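Local structure of trehalose-6-phosphate phosphatase (Candida albicans, 5DXI) at residues V37-A42 / Y144-P149; S87-C92 / K137-W142; K158-L163 / A180-R185. The protein is a phosphatase of the HAD superfamily, built of a core and a cap domain, that binds a magnesium ion, beryllium trifluoride and glucose units. All coordinates share one frame; numbering follows the deposited sequence.

Interaction 1: residues V37-A42 / Y144-P149; sequences VQDPAA and YRRADP. With GLC (alpha-D-glucopyranose), chain C.
The guanidinium of Arg145 turns its edge to the glucose of chain C, whose O3 lies in the guanidinium plane, while Val37 O approaches the group obliquely and sits 3.8 Å from Arg145 CD. The neighbouring guanidinium of Arg146 has CB of Asp39 at its edge, 3.7 Å from NH2, and Gln38 O and Pro40 CD lie obliquely to it. Both arginines come from a type I turn, Tyr144 to Ala147, in the cap domain of this HAD phosphatase; residues 37-42 belong to the loop that follows core strand 23-27. The contact therefore joins core and cap at the surface, beside the bound sugar, and no hydrogen bond links the two segments directly.

The glucose supplies the bridge. On the cap side CG of Arg145 is anti to its backbone N, and the chain then bends at chi3 (-57°), which sets NE toward sugar O3 at 2.8 Å with an N-H...O angle of 163°; NH2 adds a weak bond to the same oxygen. On the core side the backbone of Val37 grips the sugar through two hydroxyls: its N donates to O6 at 2.8 Å, and its carbonyl O takes O4 as donor at 2.8 Å. The same sugar is also bonded to Lys179 O and Asn181 ND2.

Arg146 extends from CG to NE alongside Asp39, the two side chains pointing the same way. Their carboxylate and guanidinium planes are 62° apart, and OD1 to NH2, at 3.9 Å, is only a long salt bridge. Asp39 OD1 is engaged more firmly in an Asx turn, where Ala41 N, 3.0 Å away, meets it from above the carboxylate plane.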
loop_
_atom_site.group_PDB
_atom_site.type_symbol
_atom_site.label_atom_id
_atom_site.label_comp_id
_atom_site.label_asym_id
_atom_site.label_seq_id
_atom_site.Cartn_x
_atom_site.Cartn_y
_atom_site.Cartn_z
ATOM N N VAL A 37 0.059 11.285 10.801
ATOM C CA VAL A 37 -0.267 12.073 11.985
ATOM C C VAL A 37 -0.259 11.226 13.249
ATOM O O VAL A 37 -0.202 9.991 13.198
ATOM C CB VAL A 37 -1.634 12.768 11.857
ATOM C CG1 VAL A 37 -1.574 13.864 10.791
ATOM C CG2 VAL A 37 -2.755 11.750 11.553
ATOM N N GLN A 38 -0.322 11.922 14.381
ATOM C CA GLN A 38 -0.240 11.324 15.706
ATOM C C GLN A 38 -1.429 10.382 15.985
ATOM O O GLN A 38 -1.272 9.268 16.503
ATOM C CB GLN A 38 -0.180 12.448 16.749
ATOM C CG GLN A 38 1.074 13.351 16.631
ATOM C CD GLN A 38 0.962 14.452 15.542
ATOM O OE1 GLN A 38 -0.059 14.588 14.857
ATOM N NE2 GLN A 38 2.023 15.223 15.383
ATOM N N ASP A 39 -2.618 10.853 15.639
ATOM C CA ASP A 39 -3.858 10.132 15.904
ATOM C C ASP A 39 -4.373 9.522 14.603
ATOM O O ASP A 39 -4.764 10.254 13.693
ATOM C CB ASP A 39 -4.882 11.086 16.531
ATOM C CG ASP A 39 -6.227 10.431 16.805
ATOM O OD1 ASP A 39 -6.417 9.229 16.507
ATOM O OD2 ASP A 39 -7.103 11.137 17.353
ATOM N N PRO A 40 -4.362 8.174 14.503
ATOM C CA PRO A 40 -4.766 7.525 13.247
ATOM C C PRO A 40 -6.174 7.898 12.819
ATOM O O PRO A 40 -6.440 7.952 11.615
ATOM C CB PRO A 40 -4.651 6.026 13.570
ATOM C CG PRO A 40 -3.609 5.963 14.658
ATOM C CD PRO A 40 -3.852 7.204 15.489
ATOM N N ALA A 41 -7.058 8.187 13.777
ATOM C CA ALA A 41 -8.444 8.524 13.449
ATOM C C ALA A 41 -8.550 9.872 12.743
ATOM O O ALA A 41 -9.571 10.171 12.108
ATOM C CB ALA A 41 -9.312 8.521 14.708
ATOM N N ALA A 42 -7.496 10.672 12.859
ATOM C CA ALA A 42 -7.448 12.012 12.272
ATOM C C ALA A 42 -6.900 12.022 10.847
ATOM O O ALA A 42 -6.826 13.082 10.224
ATOM C CB ALA A 42 -6.606 12.926 13.142
ATOM N N TYR A 144 3.838 2.959 18.634
ATOM C CA TYR A 144 4.637 3.660 19.643
ATOM C C TYR A 144 5.031 5.081 19.229
ATOM O O TYR A 144 5.996 5.639 19.755
ATOM C CB TYR A 144 5.895 2.854 20.002
ATOM C CG TYR A 144 6.844 2.547 18.867
ATOM C CD1 TYR A 144 7.919 3.384 18.592
ATOM C CD2 TYR A 144 6.685 1.408 18.085
ATOM C CE1 TYR A 144 8.808 3.101 17.560
ATOM C CE2 TYR A 144 7.577 1.112 17.044
ATOM C CZ TYR A 144 8.631 1.969 16.787
ATOM O OH TYR A 144 9.517 1.707 15.765
ATOM N N ARG A 145 4.282 5.666 18.298
ATOM C CA ARG A 145 4.559 7.030 17.849
ATOM C C ARG A 145 4.465 8.026 19.021
ATOM O O ARG A 145 5.276 8.938 19.139
ATOM C CB ARG A 145 3.608 7.428 16.712
ATOM C CG ARG A 145 3.810 8.844 16.176
ATOM C CD ARG A 145 3.093 9.032 14.846
ATOM N NE ARG A 145 3.552 8.053 13.849
ATOM C CZ ARG A 145 4.697 8.139 13.175
ATOM N NH1 ARG A 145 5.522 9.170 13.385
ATOM N NH2 ARG A 145 5.030 7.193 12.290
ATOM N N ARG A 146 3.485 7.828 19.894
ATOM C CA ARG A 146 3.242 8.751 21.008
ATOM C C ARG A 146 4.196 8.574 22.190
ATOM O O ARG A 146 4.145 9.345 23.143
ATOM C CB ARG A 146 1.811 8.580 21.501
ATOM C CG ARG A 146 0.746 8.973 20.500
ATOM C CD ARG A 146 -0.621 8.718 21.109
ATOM N NE ARG A 146 -1.734 9.225 20.309
ATOM C CZ ARG A 146 -2.930 8.639 20.248
ATOM N NH1 ARG A 146 -3.148 7.512 20.916
ATOM N NH2 ARG A 146 -3.905 9.166 19.511
ATOM N N ALA A 147 5.044 7.550 22.144
ATOM C CA ALA A 147 6.004 7.308 23.218
ATOM C C ALA A 147 7.246 8.175 23.058
ATOM O O ALA A 147 7.435 8.820 22.027
ATOM C CB ALA A 147 6.391 5.845 23.272
ATOM N N ASP A 148 8.076 8.220 24.097
ATOM C CA ASP A 148 9.385 8.844 23.974
ATOM C C ASP A 148 10.189 8.092 22.915
ATOM O O ASP A 148 10.287 6.865 22.965
ATOM C CB ASP A 148 10.130 8.841 25.309
ATOM C CG ASP A 148 11.581 9.253 25.159
ATOM O OD1 ASP A 148 11.832 10.465 24.997
ATOM O OD2 ASP A 148 12.468 8.373 25.181
ATOM N N PRO A 149 10.785 8.833 21.969
ATOM C CA PRO A 149 11.496 8.266 20.820
ATOM C C PRO A 149 12.488 7.178 21.206
ATOM O O PRO A 149 12.457 6.091 20.627
ATOM C CB PRO A 149 12.227 9.476 20.240
ATOM C CG PRO A 149 11.342 10.615 20.558
ATOM C CD PRO A 149 10.741 10.305 21.908
HETATM C C1 GLC C . 0.195 4.740 10.213
HETATM C C2 GLC C . 1.463 4.923 11.020
HETATM C C3 GLC C . 1.132 5.467 12.403
HETATM C C4 GLC C . 0.380 6.789 12.278
HETATM C C5 GLC C . -0.878 6.555 11.445
HETATM C C6 GLC C . -1.654 7.838 11.177
HETATM O O2 GLC C . 2.160 3.689 11.165
HETATM O O3 GLC C . 2.351 5.634 13.132
HETATM O O4 GLC C . -0.013 7.262 13.569
HETATM O O5 GLC C . -0.516 5.988 10.173
HETATM O O6 GLC C . -0.881 8.663 10.284
#

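Interaction 2: residues S87-C92 / K137-W142; sequences SAEHGC and KVALTW. With GLC (alpha-D-glucopyranose), chain B.
Glu89 reaches across to three successive backbone N-H groups, those of Lys137, Val138 and Ala139, and its carboxylate takes all of them. OE1 serves two: Val138 N approaches on the syn lone pair at 2.6 Å, and Ala139 N comes in nearly along the C-O axis at 2.9 Å. OE2 accepts from Lys137 N at 2.9 Å, on the syn side and 20° out of the carboxylate plane. With both oxygens engaged, the rotation of the carboxylate is fixed. Beside it, Cys92 SG packs against CG1 of Val138 at 3.6 Å, an apolar patch next to the polar grip.

Beyond CG the Glu89 chain is extended (chi2 -161°), which carries CD out toward the 137-139 backbone. Glu89, His90 and Gly91 all have positive phi, and the chain turns sharply just after core strand 85-88. This turn carries His90 toward the chain B glucose, where NE2 makes a weak bond to O4 at 3.3 Å and another weak one to Glu183 OE1; ND1 is held by Thr236 OG1.

Further out, Gln114 NE2, from helix 113-126, bonds to the carbonyls of both Lys137 and Val138. The side chain of Lys137 crosses that of Glu89 at about a right angle; its NZ is hydrogen-bonded to Gln72 OE1 and lies 6.4 Å from Glu89 OE2, not in contact with it.

Residues 137-142 lead into strand 140-143 of the cap's antiparallel sheet, and Glu89 thus fastens the cap to the core's central sheet at a buried junction beside the sugar site, in the core-and-cap architecture of HAD phosphatases.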
loop_
_atom_site.group_PDB
_atom_site.type_symbol
_atom_site.label_atom_id
_atom_site.label_comp_id
_atom_site.label_asym_id
_atom_site.label_seq_id
_atom_site.Cartn_x
_atom_site.Cartn_y
_atom_site.Cartn_z
ATOM N N SER A 87 -8.626 -2.511 -0.386
ATOM C CA SER A 87 -7.945 -3.664 0.167
ATOM C C SER A 87 -7.454 -3.292 1.552
ATOM O O SER A 87 -6.834 -2.246 1.730
ATOM C CB SER A 87 -6.784 -4.117 -0.729
ATOM O OG SER A 87 -6.106 -5.203 -0.137
ATOM N N ALA A 88 -7.726 -4.159 2.521
ATOM C CA ALA A 88 -7.519 -3.851 3.922
ATOM C C ALA A 88 -6.540 -4.820 4.572
ATOM O O ALA A 88 -6.362 -5.945 4.093
ATOM C CB ALA A 88 -8.902 -3.867 4.685
ATOM N N GLU A 89 -5.904 -4.362 5.647
ATOM C CA GLU A 89 -5.009 -5.149 6.508
ATOM C C GLU A 89 -3.854 -5.818 5.754
ATOM O O GLU A 89 -3.566 -7.000 5.960
ATOM C CB GLU A 89 -5.808 -6.213 7.293
ATOM C CG GLU A 89 -6.987 -5.622 8.059
ATOM C CD GLU A 89 -7.546 -6.492 9.195
ATOM O OE1 GLU A 89 -6.860 -7.402 9.700
ATOM O OE2 GLU A 89 -8.683 -6.219 9.611
ATOM N N HIS A 90 -3.196 -5.038 4.899
ATOM C CA HIS A 90 -1.992 -5.453 4.198
ATOM C C HIS A 90 -2.253 -6.716 3.376
ATOM O O HIS A 90 -1.463 -7.639 3.423
ATOM C CB HIS A 90 -0.826 -5.701 5.173
ATOM C CG HIS A 90 -0.528 -4.545 6.082
ATOM N ND1 HIS A 90 0.221 -3.456 5.687
ATOM C CD2 HIS A 90 -0.864 -4.321 7.374
ATOM C CE1 HIS A 90 0.329 -2.607 6.698
ATOM N NE2 HIS A 90 -0.322 -3.109 7.733
ATOM N N GLY A 91 -3.368 -6.754 2.646
ATOM C CA GLY A 91 -3.641 -7.862 1.739
ATOM C C GLY A 91 -4.607 -8.935 2.232
ATOM O O GLY A 91 -4.839 -9.924 1.534
ATOM N N CYS A 92 -5.184 -8.752 3.417
ATOM C CA CYS A 92 -6.098 -9.762 3.944
ATOM C C CYS A 92 -7.489 -9.690 3.327
ATOM O O CYS A 92 -8.179 -10.713 3.225
ATOM C CB CYS A 92 -6.198 -9.650 5.466
ATOM S SG CYS A 92 -4.633 -10.063 6.293
ATOM N N LYS A 137 -9.019 -7.195 12.300
ATOM C CA LYS A 137 -9.651 -8.507 12.191
ATOM C C LYS A 137 -8.600 -9.603 12.069
ATOM O O LYS A 137 -8.686 -10.636 12.735
ATOM C CB LYS A 137 -10.613 -8.559 11.004
ATOM C CG LYS A 137 -11.873 -7.710 11.167
ATOM C CD LYS A 137 -13.091 -8.506 10.718
ATOM C CE LYS A 137 -14.172 -7.620 10.122
ATOM N NZ LYS A 137 -14.662 -8.212 8.833
ATOM N N VAL A 138 -7.591 -9.373 11.235
ATOM C CA VAL A 138 -6.528 -10.343 11.084
ATOM C C VAL A 138 -5.211 -9.791 11.643
ATOM O O VAL A 138 -4.693 -10.294 12.641
ATOM C CB VAL A 138 -6.353 -10.738 9.601
ATOM C CG1 VAL A 138 -5.183 -11.694 9.449
ATOM C CG2 VAL A 138 -7.642 -11.362 9.079
ATOM N N ALA A 139 -4.702 -8.733 11.019
ATOM C CA ALA A 139 -3.444 -8.125 11.425
ATOM C C ALA A 139 -3.532 -7.494 12.817
ATOM O O ALA A 139 -4.590 -7.042 13.234
ATOM C CB ALA A 139 -3.027 -7.083 10.408
ATOM N N LEU A 140 -2.408 -7.475 13.523
ATOM C CA LEU A 140 -2.290 -6.739 14.783
ATOM C C LEU A 140 -1.195 -5.699 14.659
ATOM O O LEU A 140 -0.178 -5.935 14.005
ATOM C CB LEU A 140 -1.984 -7.671 15.955
ATOM C CG LEU A 140 -3.152 -8.507 16.478
ATOM C CD1 LEU A 140 -3.228 -9.835 15.755
ATOM C CD2 LEU A 140 -3.047 -8.703 17.987
ATOM N N THR A 141 -1.411 -4.544 15.280
ATOM C CA THR A 141 -0.478 -3.435 15.182
ATOM C C THR A 141 -0.092 -2.925 16.563
ATOM O O THR A 141 -0.956 -2.672 17.394
ATOM C CB THR A 141 -1.089 -2.270 14.372
ATOM O OG1 THR A 141 -1.495 -2.743 13.084
ATOM C CG2 THR A 141 -0.088 -1.154 14.198
ATOM N N TRP A 142 1.205 -2.790 16.813
ATOM C CA TRP A 142 1.643 -2.110 18.022
ATOM C C TRP A 142 2.179 -0.730 17.649
ATOM O O TRP A 142 3.147 -0.613 16.893
ATOM C CB TRP A 142 2.694 -2.927 18.774
ATOM C CG TRP A 142 3.139 -2.274 20.060
ATOM C CD1 TRP A 142 2.363 -1.977 21.153
ATOM C CD2 TRP A 142 4.466 -1.842 20.382
ATOM N NE1 TRP A 142 3.128 -1.380 22.131
ATOM C CE2 TRP A 142 4.423 -1.292 21.684
ATOM C CE3 TRP A 142 5.686 -1.868 19.699
ATOM C CZ2 TRP A 142 5.554 -0.771 22.310
ATOM C CZ3 TRP A 142 6.812 -1.355 20.325
ATOM C CH2 TRP A 142 6.737 -0.810 21.615
HETATM C C1 GLC B . -1.896 3.629 10.164
HETATM C C2 GLC B . -2.794 2.669 10.932
HETATM C C3 GLC B . -2.239 1.245 10.816
HETATM C C4 GLC B . -2.108 0.879 9.348
HETATM C C5 GLC B . -1.210 1.904 8.661
HETATM C C6 GLC B . -1.163 1.627 7.170
HETATM O O1 GLC B . -0.609 3.694 10.778
HETATM O O2 GLC B . -2.846 3.078 12.296
HETATM O O3 GLC B . -3.124 0.326 11.438
HETATM O O4 GLC B . -1.531 -0.437 9.204
HETATM O O5 GLC B . -1.737 3.212 8.807
HETATM O O6 GLC B . -2.463 1.856 6.613
#

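Interaction 3: residues K158-L163 / A180-R185; sequences KCMKEL and ANIEVR. With GLC (alpha-D-glucopyranose), chain B.
Ile182, on the strand, carries most of this contact, meeting Cys159, Met160 and Leu163 of the helix. Its CG1 stands anti to the carbonyl carbon and the chain continues extended at chi2 (171°), which drives CD1 to the helix surface, 3.7 Å from Cys159 CB and equally 3.7 Å from Met160 CG. Met160 and Ile182 slide past each other in opposite directions. The methionine is bent at chi2 (-71°), which brings SD back alongside the isoleucine, 3.7 Å from its CG1. The other branch of Ile182, CG2, is anti to the backbone N and lies near both Met160 SD and Leu163 CD1, 3.9 Å from the latter. The Leu163 and Ile182 side chains cross obliquely, and Leu163 CD1 also lies 4.2 Å from CG2 of Val184, two residues further along the strand.

Here helix 149-165 packs on the antiparallel sheet of the cap domain through strand 181-186. The axes of the two short segments are 10.0 Å apart and point nearly the same way, 17° from parallel, and the whole interface is apolar. Helix 113-126 borders the contact: Leu163 touches its Ile120 and Phe121, and Cys159 its Tyr124.

Between Ile182 and Val184, Glu183 points its CB away from the helix, to the sugar-binding face of the sheet. Its chain bends at chi2, and the carboxylate reaches the chain B glucose, whose O4 donates to Glu183 OE2 across a very short 2.4 Å, a value that is doubtful. Glu183 OE1 forms a salt bridge with Lys136 NZ.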
loop_
_atom_site.group_PDB
_atom_site.type_symbol
_atom_site.label_atom_id
_atom_site.label_comp_id
_atom_site.label_asym_id
_atom_site.label_seq_id
_atom_site.Cartn_x
_atom_site.Cartn_y
_atom_site.Cartn_z
ATOM N N LYS A 158 13.530 -4.743 20.444
ATOM C CA LYS A 158 13.618 -6.009 21.150
ATOM C C LYS A 158 12.272 -6.726 21.133
ATOM O O LYS A 158 12.199 -7.936 21.359
ATOM C CB LYS A 158 14.136 -5.796 22.575
ATOM C CG LYS A 158 15.502 -5.081 22.579
ATOM C CD LYS A 158 16.668 -6.068 22.762
ATOM C CE LYS A 158 17.703 -5.950 21.629
ATOM N NZ LYS A 158 18.042 -4.540 21.257
ATOM N N CYS A 159 11.204 -5.984 20.861
ATOM C CA CYS A 159 9.935 -6.622 20.565
ATOM C C CYS A 159 10.057 -7.343 19.224
ATOM O O CYS A 159 9.622 -8.479 19.089
ATOM C CB CYS A 159 8.794 -5.607 20.542
ATOM S SG CYS A 159 7.165 -6.366 20.223
ATOM N N MET A 160 10.677 -6.674 18.253
ATOM C CA MET A 160 10.903 -7.229 16.923
ATOM C C MET A 160 11.684 -8.529 16.990
ATOM O O MET A 160 11.341 -9.518 16.342
ATOM C CB MET A 160 11.679 -6.229 16.062
ATOM C CG MET A 160 10.872 -5.052 15.547
ATOM S SD MET A 160 9.703 -5.523 14.266
ATOM C CE MET A 160 10.826 -6.337 13.108
ATOM N N LYS A 161 12.749 -8.503 17.783
ATOM C CA LYS A 161 13.607 -9.658 18.004
ATOM C C LYS A 161 12.832 -10.832 18.590
ATOM O O LYS A 161 12.946 -11.961 18.110
ATOM C CB LYS A 161 14.764 -9.266 18.931
ATOM C CG LYS A 161 15.744 -10.380 19.273
ATOM C CD LYS A 161 16.465 -10.906 18.040
ATOM C CE LYS A 161 17.572 -11.883 18.419
ATOM N NZ LYS A 161 18.137 -12.564 17.224
ATOM N N GLU A 162 12.036 -10.554 19.619
ATOM C CA GLU A 162 11.324 -11.601 20.334
ATOM C C GLU A 162 10.248 -12.258 19.487
ATOM O O GLU A 162 10.097 -13.479 19.511
ATOM C CB GLU A 162 10.693 -11.043 21.608
ATOM C CG GLU A 162 9.747 -12.026 22.283
ATOM C CD GLU A 162 9.330 -11.594 23.667
ATOM O OE1 GLU A 162 9.881 -10.595 24.175
ATOM O OE2 GLU A 162 8.442 -12.260 24.246
ATOM N N LEU A 163 9.496 -11.447 18.744
ATOM C CA LEU A 163 8.468 -11.975 17.851
ATOM C C LEU A 163 9.105 -12.879 16.815
ATOM O O LEU A 163 8.605 -13.971 16.540
ATOM C CB LEU A 163 7.710 -10.838 17.164
ATOM C CG LEU A 163 6.757 -10.050 18.055
ATOM C CD1 LEU A 163 6.326 -8.765 17.377
ATOM C CD2 LEU A 163 5.543 -10.915 18.374
ATOM N N ALA A 180 6.915 3.885 13.116
ATOM C CA ALA A 180 6.586 3.914 14.541
ATOM C C ALA A 180 5.570 2.830 14.905
ATOM O O ALA A 180 4.669 3.059 15.731
ATOM C CB ALA A 180 6.068 5.312 14.962
ATOM N N ASN A 181 5.689 1.664 14.266
ATOM C CA ASN A 181 4.837 0.539 14.638
ATOM C C ASN A 181 5.508 -0.810 14.407
ATOM O O ASN A 181 6.578 -0.904 13.803
ATOM C CB ASN A 181 3.479 0.602 13.882
ATOM C CG ASN A 181 3.571 0.172 12.386
ATOM O OD1 ASN A 181 4.209 -0.815 12.038
ATOM N ND2 ASN A 181 2.901 0.919 11.520
ATOM N N ILE A 182 4.882 -1.850 14.939
ATOM C CA ILE A 182 5.185 -3.204 14.530
ATOM C C ILE A 182 3.857 -3.799 14.092
ATOM O O ILE A 182 2.850 -3.609 14.769
ATOM C CB ILE A 182 5.815 -4.042 15.655
ATOM C CG1 ILE A 182 7.187 -3.488 16.019
ATOM C CG2 ILE A 182 5.989 -5.495 15.216
ATOM C CD1 ILE A 182 7.774 -4.124 17.255
ATOM N N GLU A 183 3.825 -4.507 12.984
ATOM C CA GLU A 183 2.601 -5.137 12.543
ATOM C C GLU A 183 2.881 -6.594 12.309
ATOM O O GLU A 183 3.941 -6.936 11.875
ATOM C CB GLU A 183 2.057 -4.473 11.269
ATOM C CG GLU A 183 1.704 -2.995 11.403
ATOM C CD GLU A 183 0.462 -2.586 10.643
ATOM O OE1 GLU A 183 -0.430 -3.393 10.474
ATOM O OE2 GLU A 183 0.371 -1.442 10.229
ATOM N N VAL A 184 1.924 -7.441 12.625
ATOM C CA VAL A 184 2.029 -8.874 12.379
ATOM C C VAL A 184 0.833 -9.379 11.577
ATOM O O VAL A 184 -0.317 -9.086 11.900
ATOM C CB VAL A 184 2.128 -9.667 13.696
ATOM C CG1 VAL A 184 2.201 -11.157 13.410
ATOM C CG2 VAL A 184 3.358 -9.222 14.495
ATOM N N ARG A 185 1.106 -10.123 10.516
ATOM C CA ARG A 185 0.039 -10.671 9.709
ATOM C C ARG A 185 0.559 -11.919 8.992
ATOM O O ARG A 185 1.772 -12.112 8.923
ATOM C CB ARG A 185 -0.472 -9.614 8.730
ATOM C CG ARG A 185 0.560 -9.180 7.754
ATOM C CD ARG A 185 0.070 -9.267 6.320
ATOM N NE ARG A 185 1.028 -8.578 5.467
ATOM C CZ ARG A 185 2.198 -9.087 5.106
ATOM N NH1 ARG A 185 2.537 -10.317 5.483
ATOM N NH2 ARG A 185 3.019 -8.381 4.349
HETATM C C1 GLC B . -1.896 3.629 10.164
HETATM C C2 GLC B . -2.794 2.669 10.932
HETATM C C3 GLC B . -2.239 1.245 10.816
HETATM C C4 GLC B . -2.108 0.879 9.348
HETATM C C5 GLC B . -1.210 1.904 8.661
HETATM C C6 GLC B . -1.163 1.627 7.170
HETATM O O1 GLC B . -0.609 3.694 10.778
HETATM O O2 GLC B . -2.846 3.078 12.296
HETATM O O3 GLC B . -3.124 0.326 11.438
HETATM O O4 GLC B . -1.531 -0.437 9.204
HETATM O O5 GLC B . -1.737 3.212 8.807
HETATM O O6 GLC B . -2.463 1.856 6.613
#

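Overall arrangement
Interaction 1 is a surface contact, whereas interactions 2 and 3 are buried. The first two both join core to cap, from different core loops: interaction 1 largely through a sugar and a long ion pair, interaction 2 through direct bonds from one carboxylate to backbone N-H groups. Interaction 3 lies wholly within the cap and is apolar. Its strand 181-186 neighbours strand 140-143 of interaction 2, with Trp142 N 2.7 Å from Ile182 O, a probable hydrogen bond; Tyr144 N and Ala180 O, 3.0 Å apart, similarly tie interaction 1 to interaction 3. His90 and Glu183 bring interactions 2 and 3 to the same chain B glucose; interaction 1 holds the chain C unit, to which Asn181 of interaction 3 also bonds.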